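Local coordinates for protein racemase (Pseudovibrio sp. JE062, PDB 3MKC) that is a racemase-type member of the enolase superfamily, whose enzymes join an N-terminal capping domain to a C-terminal TIM-type barrel, at residues A157-Y161 against Y193-L198; L165-K169 against L198-L202; R174-V180 against T206-Y212. All coordinates share one frame; numbering follows the deposited sequence.

Contact 1 (A157-Y161 against Y193-L198); sequences AIKGY and YYLREL
Y193 meets I158 at the outer margin of this helix pair: its CE2 lies 4.1 Å from I158 CD1, an oblique approach to the ring. The same ring is backed from within its own helix, E197 CG lying above one face toward the rim. One residue on, Y194 reaches across the interface. With CG anti to the backbone N (chi1 174°) the ring extends over to helix 154-170, where I158 slides past it in the opposite sense and sets CG1 beside the ring edge, 3.9 Å from Y194 CD1. A157 adds its methyl, CB standing 3.8 Å from Y194 CE1. Further out, the side chains of Y194 and Y161 cross at about a right angle, and Y194 OH comes within 3.2 Å of Y161 CE2, a contact with a ring carbon and not a hydrogen bond; the hydroxyls themselves pair with backbone, Y194 OH with C179 O, and Y161 OH with C179 N and L144 O. E197 then offers aliphatic carbon alone, its CB 3.8 Å from I158 CD1, while the chain bends at chi2 (-56°) and carries the carboxylate away. L198 closes the series from the buried side, CD2 packing 3.8 Å from Y161 CB, while its CD1 lies over one face of the Y194 ring, toward the rim. No hydrogen bond passes directly between the two segments; the evidence is for apolar packing of helix segments whose axes approach to 10.4 Å and run at 24°. Beneath them lies the sheet: Y161 and L198 both rest on V178 of strand 175-179, L198 also touches M208 of strand 207-211, and on the flank W186 of the loop before helix 188-202 meets the Y194 ring.

Contact 2 (L165-K169 against L198-L202); sequences LEKAK and LRGIL
L165 and I201 form the apolar centre, their side chains crossing at about a right angle with L165 CD1 4.0 Å from I201 CG2. The same L165 methyl lies 4.1 Å from L198 CD2, so it is wedged between residues on successive turns of the opposing helix. Its sister branch faces the helix end, L165 CD2 lying 4.3 Å from L202 CD1. That L202 methyl also supports the lysine chain, at 4.0 Å from K169 CG.

The polar contact belongs to K169 and the C-terminal turn of helix 188-202. A bend at chi3 (-64°) brings the amine round to the I201 carbonyl: K169 NZ donates to I201 O over 3.3 Å, in the carbonyl plane. A second, weak bond runs from the same nitrogen to L202 O. A positive amine beside these carbonyls would be expected to suit the negative end of the helix dipole. E166, on the same face of its helix, forms a long ion pair with this amine and touches I201 CG2 through OE2, at the solvent-facing margin.

Both helix segments run in nearly the same direction, 33° apart, and L165, A168 and L202 all pack onto V176 below. Neighbouring parallel helices laid over parallel strands are characteristic of the outer layer of a TIM-type barrel, here that of the enolase-superfamily C-terminal domain.

Contact 3 (R174-V180 against T206-Y212); sequences RAVKVCV and TDMMVDY
V176 and M209 sit at the heart of a parallel strand pair, where M209 N donates to V176 O at 2.9 Å with an N-H...O angle of 172°. The ladder runs from R174 to V180 on one segment, just past both ends of strand 175-179, and from D207 to D211 on the other: V176, V178 and V180 each donate an N-H, while the carbonyls of R174, V176 and V178 accept in return. On the face bearing A175, K177 and C179, packing is close. K177 crosses selenomethionine M209 at about a right angle, CG 3.8 Å from M209 CB, and M209 is bent at chi2 (78°), which turns its CE back to 3.8 Å from A175 CB. C179 SG lies 3.9 Å from D211 CB. The bend of K177 at chi3 takes its amine to E238, with which it forms a salt bridge, and to Y141 OH; D211 OD1 is bound by L213 N, while its OD2 stands close to a carboxylate oxygen of E238.

These are adjacent strands of a beta-alpha-beta crossover through helix 188-202, in the enolase-type barrel. V176, V178, M208 and V210 lie on the other face, where V176 and M208 touch L202 and V210 touches L195 of that helix. Across the two strands this face is less closely knit: V178 CG2 is 4.1 Å from both M208 CE and V210 CG2.

The R174 end is more exposed but still tight. The CB of R174 is directed away from the partner strand, although its carbonyl still accepts from D207 N; D207, partly exposed, bonds to Y337 OH, and its CB lies 3.6 Å from A175 CB. The other end is looser: beyond the last ladder bond, V180 CG2 approaches the Y212 ring obliquely, and a water bridges the two segments, donating to V180 O at 2.7 Å and to Y212 O.

In the fold
From the N terminus the chain runs along helix 154-170, strand 175-179, helix 188-202 and strand 207-211, and each contact brings back together parts separated by 25 to 31 residues. Contact 1 opens first, at 157-161, then contact 2 at 165-169 and contact 3 at 174-180; they close in the same order, so all three cross and none nests. Contacts 1 and 2 are successive levels of one helix pair, sharing L198, with I158 of one packing on I201 of the other. Contact 3 is one strand pair of the sheet beneath, tied to contact 2 through R199 and T206. Together they tie two neighbouring helices of the outer layer to two neighbouring strands of the barrel.

Contact 1 (A157-Y161 against Y193-L198)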
ATOM      1  N   ALA A 157      20.961  15.882  -4.806  1.00 30.13           N
ATOM      2  CA  ALA A 157      20.135  14.791  -4.315  1.00 29.27           C
ATOM      3  C   ALA A 157      20.618  14.339  -2.940  1.00 28.41           C
ATOM      4  O   ALA A 157      19.826  14.176  -2.012  1.00 28.75           O
ATOM      5  CB  ALA A 157      20.179  13.627  -5.294  1.00 30.65           C
ATOM      6  N   ILE A 158      21.926  14.143  -2.818  1.00 28.51           N
ATOM      7  CA  ILE A 158      22.521  13.698  -1.567  1.00 28.89           C
ATOM      8  C   ILE A 158      22.265  14.680  -0.431  1.00 30.27           C
ATOM      9  O   ILE A 158      21.752  14.300   0.622  1.00 31.12           O
ATOM     10  CB  ILE A 158      24.039  13.488  -1.738  1.00 28.13           C
ATOM     11  CG1 ILE A 158      24.282  12.333  -2.716  1.00 28.92           C
ATOM     12  CG2 ILE A 158      24.691  13.217  -0.391  1.00 27.34           C
ATOM     13  CD1 ILE A 158      25.737  12.097  -3.056  1.00 28.78           C
ATOM     14  N   LYS A 159      22.619  15.943  -0.645  1.00 31.53           N
ATOM     15  CA  LYS A 159      22.426  16.969   0.371  1.00 32.12           C
ATOM     16  C   LYS A 159      20.980  16.965   0.842  1.00 32.28           C
ATOM     17  O   LYS A 159      20.710  17.064   2.039  1.00 33.75           O
ATOM     18  CB  LYS A 159      22.795  18.342  -0.191  1.00 33.24           C
ATOM     19  N   GLY A 160      20.054  16.837  -0.104  1.00 32.14           N
ATOM     20  CA  GLY A 160      18.642  16.820   0.238  1.00 30.51           C
ATOM     21  C   GLY A 160      18.223  15.649   1.111  1.00 30.30           C
ATOM     22  O   GLY A 160      17.362  15.786   1.987  1.00 30.37           O
ATOM     23  N   TYR A 161      18.817  14.487   0.877  1.00 29.51           N
ATOM     24  CA  TYR A 161      18.480  13.307   1.660  1.00 27.83           C
ATOM     25  C   TYR A 161      19.101  13.319   3.055  1.00 27.05           C
ATOM     26  O   TYR A 161      18.479  12.883   4.023  1.00 26.08           O
ATOM     27  CB  TYR A 161      18.920  12.041   0.915  1.00 27.46           C
ATOM     28  CG  TYR A 161      17.798  11.344   0.183  1.00 25.33           C
ATOM     29  CD1 TYR A 161      16.818  10.636   0.882  1.00 26.73           C
ATOM     30  CD2 TYR A 161      17.695  11.414  -1.204  1.00 25.93           C
ATOM     31  CE1 TYR A 161      15.758  10.016   0.215  1.00 25.07           C
ATOM     32  CE2 TYR A 161      16.643  10.799  -1.882  1.00 25.69           C
ATOM     33  CZ  TYR A 161      15.679  10.104  -1.164  1.00 26.09           C
ATOM     34  OH  TYR A 161      14.628   9.512  -1.830  1.00 24.91           O
ATOM     35  N   TYR A 193      27.537   5.063  -6.749  1.00 23.29           N
ATOM     36  CA  TYR A 193      28.211   6.066  -5.931  1.00 23.93           C
ATOM     37  C   TYR A 193      27.191   6.688  -4.990  1.00 23.79           C
ATOM     38  O   TYR A 193      27.411   6.796  -3.781  1.00 23.82           O
ATOM     39  CB  TYR A 193      28.813   7.154  -6.830  1.00 25.68           C
ATOM     40  CG  TYR A 193      29.242   8.389  -6.072  1.00 26.44           C
ATOM     41  CD1 TYR A 193      30.363   8.366  -5.245  1.00 27.94           C
ATOM     42  CD2 TYR A 193      28.497   9.564  -6.144  1.00 27.87           C
ATOM     43  CE1 TYR A 193      30.733   9.485  -4.505  1.00 29.12           C
ATOM     44  CE2 TYR A 193      28.857  10.692  -5.404  1.00 29.47           C
ATOM     45  CZ  TYR A 193      29.975  10.641  -4.589  1.00 29.90           C
ATOM     46  OH  TYR A 193      30.332  11.742  -3.846  1.00 33.12           O
ATOM     47  N   TYR A 194      26.069   7.085  -5.573  1.00 23.05           N
ATOM     48  CA  TYR A 194      24.959   7.701  -4.860  1.00 22.57           C
ATOM     49  C   TYR A 194      24.516   6.878  -3.653  1.00 23.07           C
ATOM     50  O   TYR A 194      24.461   7.374  -2.527  1.00 23.05           O
ATOM     51  CB  TYR A 194      23.798   7.861  -5.843  1.00 21.90           C
ATOM     52  CG  TYR A 194      22.495   8.361  -5.276  1.00 23.03           C
ATOM     53  CD1 TYR A 194      22.388   9.637  -4.735  1.00 22.35           C
ATOM     54  CD2 TYR A 194      21.344   7.575  -5.343  1.00 22.44           C
ATOM     55  CE1 TYR A 194      21.163  10.125  -4.284  1.00 22.42           C
ATOM     56  CE2 TYR A 194      20.120   8.053  -4.898  1.00 23.48           C
ATOM     57  CZ  TYR A 194      20.035   9.325  -4.372  1.00 22.58           C
ATOM     58  OH  TYR A 194      18.818   9.800  -3.947  1.00 22.93           O
ATOM     59  N   LEU A 195      24.194   5.614  -3.897  1.00 21.26           N
ATOM     60  CA  LEU A 195      23.739   4.738  -2.835  1.00 20.76           C
ATOM     61  C   LEU A 195      24.823   4.517  -1.797  1.00 20.75           C
ATOM     62  O   LEU A 195      24.534   4.317  -0.627  1.00 21.30           O
ATOM     63  CB  LEU A 195      23.275   3.408  -3.430  1.00 20.63           C
ATOM     64  CG  LEU A 195      22.105   3.550  -4.413  1.00 21.58           C
ATOM     65  CD1 LEU A 195      21.714   2.179  -4.956  1.00 21.31           C
ATOM     66  CD2 LEU A 195      20.915   4.195  -3.713  1.00 20.81           C
ATOM     67  N   ARG A 196      26.080   4.557  -2.223  1.00 22.03           N
ATOM     68  CA  ARG A 196      27.172   4.371  -1.283  1.00 23.34           C
ATOM     69  C   ARG A 196      27.254   5.570  -0.350  1.00 23.04           C
ATOM     70  O   ARG A 196      27.546   5.427   0.841  1.00 23.07           O
ATOM     71  CB  ARG A 196      28.493   4.193  -2.031  1.00 24.21           C
ATOM     72  CG  ARG A 196      28.677   2.800  -2.589  1.00 27.36           C
ATOM     73  CD  ARG A 196      29.912   2.688  -3.469  1.00 28.41           C
ATOM     74  NE  ARG A 196      30.126   1.305  -3.872  1.00 27.86           N
ATOM     75  CZ  ARG A 196      30.356   0.321  -3.011  1.00 29.96           C
ATOM     76  NH1 ARG A 196      30.407   0.581  -1.711  1.00 29.22           N
ATOM     77  NH2 ARG A 196      30.516  -0.924  -3.441  1.00 30.75           N
ATOM     78  N   GLU A 197      26.985   6.754  -0.890  1.00 23.95           N
ATOM     79  CA  GLU A 197      27.039   7.969  -0.083  1.00 24.49           C
ATOM     80  C   GLU A 197      25.883   8.021   0.902  1.00 25.05           C
ATOM     81  O   GLU A 197      26.063   8.407   2.056  1.00 24.54           O
ATOM     82  CB  GLU A 197      27.020   9.213  -0.976  1.00 25.33           C
ATOM     83  CG  GLU A 197      28.240   9.325  -1.868  1.00 28.20           C
ATOM     84  CD  GLU A 197      29.536   9.311  -1.079  1.00 30.03           C
ATOM     85  OE1 GLU A 197      29.777  10.265  -0.309  1.00 32.22           O
ATOM     86  OE2 GLU A 197      30.313   8.341  -1.227  1.00 31.25           O
ATOM     87  N   LEU A 198      24.698   7.626   0.451  1.00 23.79           N
ATOM     88  CA  LEU A 198      23.530   7.640   1.320  1.00 22.36           C
ATOM     89  C   LEU A 198      23.678   6.620   2.435  1.00 21.50           C
ATOM     90  O   LEU A 198      23.302   6.881   3.580  1.00 21.16           O
ATOM     91  CB  LEU A 198      22.262   7.358   0.512  1.00 23.09           C
ATOM     92  CG  LEU A 198      21.909   8.405  -0.545  1.00 22.97           C
ATOM     93  CD1 LEU A 198      20.567   8.070  -1.177  1.00 22.82           C
ATOM     94  CD2 LEU A 198      21.849   9.783   0.101  1.00 25.23           C
TER

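Contact 2 (L165-K169 against L198-L202)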
ATOM      1  N   LEU A 165      17.674  11.517   6.458  1.00 25.19           N
ATOM      2  CA  LEU A 165      18.298  10.317   7.000  1.00 24.96           C
ATOM      3  C   LEU A 165      18.727  10.530   8.454  1.00 25.25           C
ATOM      4  O   LEU A 165      18.551   9.644   9.296  1.00 24.49           O
ATOM      5  CB  LEU A 165      19.509   9.920   6.142  1.00 23.76           C
ATOM      6  CG  LEU A 165      19.215   9.540   4.686  1.00 24.43           C
ATOM      7  CD1 LEU A 165      20.519   9.235   3.954  1.00 25.27           C
ATOM      8  CD2 LEU A 165      18.296   8.327   4.651  1.00 23.67           C
ATOM      9  N   GLU A 166      19.283  11.702   8.752  1.00 25.87           N
ATOM     10  CA  GLU A 166      19.717  11.990  10.116  1.00 26.18           C
ATOM     11  C   GLU A 166      18.510  12.027  11.053  1.00 26.11           C
ATOM     12  O   GLU A 166      18.579  11.542  12.183  1.00 27.14           O
ATOM     13  CB  GLU A 166      20.466  13.330  10.177  1.00 27.69           C
ATOM     14  CG  GLU A 166      21.757  13.384   9.359  1.00 29.38           C
ATOM     15  CD  GLU A 166      22.865  12.499   9.911  1.00 31.47           C
ATOM     16  OE1 GLU A 166      22.621  11.747  10.881  1.00 32.46           O
ATOM     17  OE2 GLU A 166      23.989  12.555   9.364  1.00 33.11           O
ATOM     18  N   LYS A 167      17.405  12.592  10.576  1.00 25.25           N
ATOM     19  CA  LYS A 167      16.189  12.683  11.377  1.00 25.57           C
ATOM     20  C   LYS A 167      15.629  11.296  11.666  1.00 25.29           C
ATOM     21  O   LYS A 167      15.149  11.031  12.765  1.00 24.89           O
ATOM     22  CB  LYS A 167      15.128  13.525  10.658  1.00 24.92           C
ATOM     23  CG  LYS A 167      13.876  13.778  11.496  1.00 24.49           C
ATOM     24  CD  LYS A 167      12.925  14.735  10.798  1.00 24.57           C
ATOM     25  CE  LYS A 167      11.707  15.023  11.653  1.00 26.53           C
ATOM     26  NZ  LYS A 167      10.801  16.023  11.017  1.00 28.03           N
ATOM     27  N   ALA A 168      15.695  10.411  10.674  1.00 26.55           N
ATOM     28  CA  ALA A 168      15.192   9.050  10.845  1.00 25.47           C
ATOM     29  C   ALA A 168      15.962   8.365  11.963  1.00 24.96           C
ATOM     30  O   ALA A 168      15.378   7.661  12.782  1.00 25.90           O
ATOM     31  CB  ALA A 168      15.339   8.258   9.544  1.00 26.01           C
ATOM     32  N   LYS A 169      17.275   8.574  11.998  1.00 25.18           N
ATOM     33  CA  LYS A 169      18.104   7.968  13.032  1.00 25.65           C
ATOM     34  C   LYS A 169      17.766   8.567  14.392  1.00 25.83           C
ATOM     35  O   LYS A 169      17.766   7.871  15.411  1.00 23.63           O
ATOM     36  CB  LYS A 169      19.585   8.185  12.719  1.00 27.84           C
ATOM     37  CG  LYS A 169      19.977   7.689  11.336  1.00 29.73           C
ATOM     38  CD  LYS A 169      21.446   7.313  11.244  1.00 31.99           C
ATOM     39  CE  LYS A 169      22.369   8.495  11.457  1.00 33.45           C
ATOM     40  NZ  LYS A 169      23.792   8.081  11.310  1.00 33.56           N
ATOM     41  N   LEU A 198      24.698   7.626   0.451  1.00 23.79           N
ATOM     42  CA  LEU A 198      23.530   7.640   1.320  1.00 22.36           C
ATOM     43  C   LEU A 198      23.678   6.620   2.435  1.00 21.50           C
ATOM     44  O   LEU A 198      23.302   6.881   3.580  1.00 21.16           O
ATOM     45  CB  LEU A 198      22.262   7.358   0.512  1.00 23.09           C
ATOM     46  CG  LEU A 198      21.909   8.405  -0.545  1.00 22.97           C
ATOM     47  CD1 LEU A 198      20.567   8.070  -1.177  1.00 22.82           C
ATOM     48  CD2 LEU A 198      21.849   9.783   0.101  1.00 25.23           C
ATOM     49  N   ARG A 199      24.222   5.452   2.103  1.00 21.19           N
ATOM     50  CA  ARG A 199      24.429   4.414   3.100  1.00 20.62           C
ATOM     51  C   ARG A 199      25.494   4.888   4.085  1.00 21.48           C
ATOM     52  O   ARG A 199      25.439   4.573   5.274  1.00 20.56           O
ATOM     53  CB  ARG A 199      24.881   3.113   2.434  1.00 21.18           C
ATOM     54  CG  ARG A 199      25.346   2.043   3.416  1.00 21.95           C
ATOM     55  CD  ARG A 199      24.272   1.734   4.448  1.00 24.12           C
ATOM     56  NE  ARG A 199      23.642   0.437   4.227  1.00 21.32           N
ATOM     57  CZ  ARG A 199      22.675  -0.062   4.988  1.00 22.24           C
ATOM     58  NH1 ARG A 199      22.216   0.630   6.022  1.00 21.73           N
ATOM     59  NH2 ARG A 199      22.173  -1.261   4.722  1.00 22.78           N
ATOM     60  N   GLY A 200      26.462   5.645   3.578  1.00 22.48           N
ATOM     61  CA  GLY A 200      27.519   6.157   4.433  1.00 24.13           C
ATOM     62  C   GLY A 200      26.947   7.101   5.472  1.00 24.22           C
ATOM     63  O   GLY A 200      27.350   7.085   6.632  1.00 25.69           O
ATOM     64  N   ILE A 201      25.995   7.925   5.044  1.00 24.58           N
ATOM     65  CA  ILE A 201      25.331   8.885   5.920  1.00 24.34           C
ATOM     66  C   ILE A 201      24.433   8.171   6.924  1.00 25.15           C
ATOM     67  O   ILE A 201      24.497   8.423   8.125  1.00 25.92           O
ATOM     68  CB  ILE A 201      24.442   9.859   5.109  1.00 23.78           C
ATOM     69  CG1 ILE A 201      25.303  10.684   4.159  1.00 24.01           C
ATOM     70  CG2 ILE A 201      23.635  10.748   6.052  1.00 22.99           C
ATOM     71  CD1 ILE A 201      24.503  11.586   3.237  1.00 25.12           C
ATOM     72  N   LEU A 202      23.597   7.274   6.413  1.00 25.02           N
ATOM     73  CA  LEU A 202      22.651   6.532   7.235  1.00 25.21           C
ATOM     74  C   LEU A 202      23.278   5.583   8.250  1.00 25.34           C
ATOM     75  O   LEU A 202      22.794   5.457   9.375  1.00 26.22           O
ATOM     76  CB  LEU A 202      21.698   5.741   6.334  1.00 23.56           C
ATOM     77  CG  LEU A 202      20.627   4.928   7.061  1.00 22.65           C
ATOM     78  CD1 LEU A 202      19.712   5.870   7.832  1.00 20.47           C
ATOM     79  CD2 LEU A 202      19.830   4.101   6.055  1.00 21.77           C
TER

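Contact 3 (R174-V180 against T206-Y212)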
ATOM      1  N   ARG A 174      13.569   2.123  12.211  1.00 21.81           N
ATOM      2  CA  ARG A 174      14.289   0.894  11.903  1.00 21.77           C
ATOM      3  C   ARG A 174      14.705   0.697  10.447  1.00 20.22           C
ATOM      4  O   ARG A 174      15.634  -0.058  10.171  1.00 21.32           O
ATOM      5  CB  ARG A 174      13.463  -0.312  12.356  1.00 23.52           C
ATOM      6  CG  ARG A 174      12.991  -0.240  13.795  1.00 26.80           C
ATOM      7  CD  ARG A 174      14.158  -0.231  14.766  1.00 29.57           C
ATOM      8  NE  ARG A 174      13.715  -0.192  16.158  1.00 31.25           N
ATOM      9  CZ  ARG A 174      13.143  -1.207  16.799  1.00 32.08           C
ATOM     10  NH1 ARG A 174      12.938  -2.364  16.181  1.00 32.24           N
ATOM     11  NH2 ARG A 174      12.770  -1.063  18.066  1.00 33.22           N
ATOM     12  N   ALA A 175      14.028   1.364   9.518  1.00 19.10           N
ATOM     13  CA  ALA A 175      14.361   1.217   8.104  1.00 18.65           C
ATOM     14  C   ALA A 175      13.783   2.347   7.265  1.00 17.86           C
ATOM     15  O   ALA A 175      12.711   2.868   7.563  1.00 18.27           O
ATOM     16  CB  ALA A 175      13.854  -0.131   7.585  1.00 20.06           C
ATOM     17  N   VAL A 176      14.501   2.714   6.209  1.00 16.23           N
ATOM     18  CA  VAL A 176      14.069   3.776   5.321  1.00 17.60           C
ATOM     19  C   VAL A 176      14.307   3.389   3.867  1.00 17.74           C
ATOM     20  O   VAL A 176      15.179   2.577   3.562  1.00 19.65           O
ATOM     21  CB  VAL A 176      14.837   5.086   5.605  1.00 17.42           C
ATOM     22  CG1 VAL A 176      14.552   5.559   7.035  1.00 18.91           C
ATOM     23  CG2 VAL A 176      16.329   4.865   5.410  1.00 19.91           C
ATOM     24  N   LYS A 177      13.521   3.969   2.971  1.00 18.84           N
ATOM     25  CA  LYS A 177      13.682   3.699   1.553  1.00 17.48           C
ATOM     26  C   LYS A 177      14.003   5.003   0.850  1.00 18.23           C
ATOM     27  O   LYS A 177      13.345   6.013   1.081  1.00 19.41           O
ATOM     28  CB  LYS A 177      12.401   3.111   0.956  1.00 18.11           C
ATOM     29  CG  LYS A 177      12.546   2.741  -0.517  1.00 15.64           C
ATOM     30  CD  LYS A 177      11.376   1.901  -1.015  1.00 17.12           C
ATOM     31  CE  LYS A 177      10.103   2.722  -1.170  1.00 18.18           C
ATOM     32  NZ  LYS A 177       8.959   1.887  -1.641  1.00 17.00           N
ATOM     33  N   VAL A 178      15.031   4.978   0.012  1.00 17.76           N
ATOM     34  CA  VAL A 178      15.430   6.153  -0.750  1.00 18.60           C
ATOM     35  C   VAL A 178      15.115   5.848  -2.204  1.00 20.44           C
ATOM     36  O   VAL A 178      14.867   4.697  -2.551  1.00 20.92           O
ATOM     37  CB  VAL A 178      16.934   6.425  -0.603  1.00 18.39           C
ATOM     38  CG1 VAL A 178      17.270   6.690   0.859  1.00 18.37           C
ATOM     39  CG2 VAL A 178      17.728   5.235  -1.127  1.00 17.14           C
ATOM     40  N   CYS A 179      15.115   6.871  -3.051  1.00 19.89           N
ATOM     41  CA  CYS A 179      14.820   6.672  -4.464  1.00 21.78           C
ATOM     42  C   CYS A 179      15.877   7.312  -5.340  1.00 22.24           C
ATOM     43  O   CYS A 179      16.592   8.218  -4.908  1.00 23.35           O
ATOM     44  CB  CYS A 179      13.478   7.306  -4.832  1.00 22.35           C
ATOM     45  SG  CYS A 179      12.127   6.986  -3.698  1.00 25.55           S
ATOM     46  N   VAL A 180      15.970   6.830  -6.574  1.00 21.66           N
ATOM     47  CA  VAL A 180      16.890   7.394  -7.548  1.00 21.27           C
ATOM     48  C   VAL A 180      15.977   8.268  -8.397  1.00 22.23           C
ATOM     49  O   VAL A 180      15.094   7.761  -9.088  1.00 20.97           O
ATOM     50  CB  VAL A 180      17.526   6.306  -8.449  1.00 20.40           C
ATOM     51  CG1 VAL A 180      18.422   6.954  -9.496  1.00 20.78           C
ATOM     52  CG2 VAL A 180      18.342   5.339  -7.609  1.00 20.00           C
ATOM     53  N   THR A 206      20.662   0.934  10.455  1.00 25.33           N
ATOM     54  CA  THR A 206      19.317   1.098   9.926  1.00 23.70           C
ATOM     55  C   THR A 206      19.206   0.431   8.557  1.00 21.53           C
ATOM     56  O   THR A 206      20.043   0.649   7.695  1.00 19.65           O
ATOM     57  CB  THR A 206      18.984   2.594   9.767  1.00 24.63           C
ATOM     58  OG1 THR A 206      19.255   3.274  10.998  1.00 26.09           O
ATOM     59  CG2 THR A 206      17.521   2.783   9.407  1.00 25.40           C
ATOM     60  N   ASP A 207      18.177  -0.385   8.361  1.00 19.81           N
ATOM     61  CA  ASP A 207      17.998  -1.034   7.068  1.00 18.24           C
ATOM     62  C   ASP A 207      17.690   0.011   6.011  1.00 16.07           C
ATOM     63  O   ASP A 207      16.984   0.983   6.279  1.00 16.30           O
ATOM     64  CB  ASP A 207      16.866  -2.054   7.126  1.00 18.64           C
ATOM     65  CG  ASP A 207      17.344  -3.427   7.535  1.00 19.99           C
ATOM     66  OD1 ASP A 207      18.315  -3.912   6.920  1.00 21.85           O
ATOM     67  OD2 ASP A 207      16.746  -4.022   8.456  1.00 17.19           O
HETATM   68  N   MSE A 208      18.207  -0.198   4.802  1.00 15.09           N
HETATM   69  CA  MSE A 208      17.994   0.747   3.715  1.00 14.52           C
HETATM   70  C   MSE A 208      17.503   0.063   2.454  1.00 14.67           C
HETATM   71  O   MSE A 208      18.172  -0.822   1.919  1.00 14.39           O
HETATM   72  CB  MSE A 208      19.292   1.487   3.403  1.00 15.71           C
HETATM   73  CG  MSE A 208      19.152   2.576   2.349  1.00 17.84           C
HETATM   74 SE   MSE A 208      20.763   3.635   2.192  1.00 31.04          SE
HETATM   75  CE  MSE A 208      21.110   3.475   0.325  1.00 20.83           C
HETATM   76  N   MSE A 209      16.337   0.495   1.986  1.00 14.80           N
HETATM   77  CA  MSE A 209      15.727  -0.035   0.772  1.00 15.41           C
HETATM   78  C   MSE A 209      15.930   0.978  -0.345  1.00 16.01           C
HETATM   79  O   MSE A 209      16.162   2.157  -0.077  1.00 16.65           O
HETATM   80  CB  MSE A 209      14.232  -0.262   0.974  1.00 15.95           C
HETATM   81  CG  MSE A 209      13.902  -1.380   1.963  1.00 17.50           C
HETATM   82 SE   MSE A 209      14.067  -0.943   3.838  1.00 24.11          SE
HETATM   83  CE  MSE A 209      12.580  -1.947   4.469  1.00 18.71           C
ATOM     84  N   VAL A 210      15.848   0.527  -1.592  1.00 15.71           N
ATOM     85  CA  VAL A 210      16.042   1.432  -2.722  1.00 15.68           C
ATOM     86  C   VAL A 210      14.998   1.250  -3.822  1.00 17.52           C
ATOM     87  O   VAL A 210      14.718   0.125  -4.247  1.00 16.05           O
ATOM     88  CB  VAL A 210      17.442   1.246  -3.351  1.00 15.61           C
ATOM     89  CG1 VAL A 210      17.669   2.298  -4.435  1.00 16.58           C
ATOM     90  CG2 VAL A 210      18.516   1.349  -2.272  1.00 16.53           C
ATOM     91  N   ASP A 211      14.436   2.369  -4.267  1.00 16.76           N
ATOM     92  CA  ASP A 211      13.435   2.399  -5.327  1.00 17.50           C
ATOM     93  C   ASP A 211      14.128   3.006  -6.537  1.00 18.25           C
ATOM     94  O   ASP A 211      14.466   4.192  -6.535  1.00 19.06           O
ATOM     95  CB  ASP A 211      12.246   3.271  -4.899  1.00 18.56           C
ATOM     96  CG  ASP A 211      11.194   3.429  -5.993  1.00 17.20           C
ATOM     97  OD1 ASP A 211      11.358   2.859  -7.090  1.00 19.05           O
ATOM     98  OD2 ASP A 211      10.191   4.131  -5.747  1.00 17.08           O
ATOM     99  N   TYR A 212      14.354   2.193  -7.562  1.00 16.96           N
ATOM    100  CA  TYR A 212      15.034   2.664  -8.761  1.00 17.38           C
ATOM    101  C   TYR A 212      14.085   3.324  -9.763  1.00 16.37           C
ATOM    102  O   TYR A 212      14.507   3.800 -10.816  1.00 17.85           O
ATOM    103  CB  TYR A 212      15.805   1.499  -9.393  1.00 16.83           C
ATOM    104  CG  TYR A 212      16.912   0.974  -8.497  1.00 15.66           C
ATOM    105  CD1 TYR A 212      18.202   1.497  -8.563  1.00 14.95           C
ATOM    106  CD2 TYR A 212      16.656  -0.019  -7.558  1.00 15.94           C
ATOM    107  CE1 TYR A 212      19.215   1.039  -7.711  1.00 14.73           C
ATOM    108  CE2 TYR A 212      17.650  -0.480  -6.706  1.00 15.10           C
ATOM    109  CZ  TYR A 212      18.930   0.052  -6.784  1.00 16.04           C
ATOM    110  OH  TYR A 212      19.916  -0.410  -5.936  1.00 15.05           O
TER
HETATM  111  O   HOH W   1      15.252   6.408 -11.374  1.00 23.59           O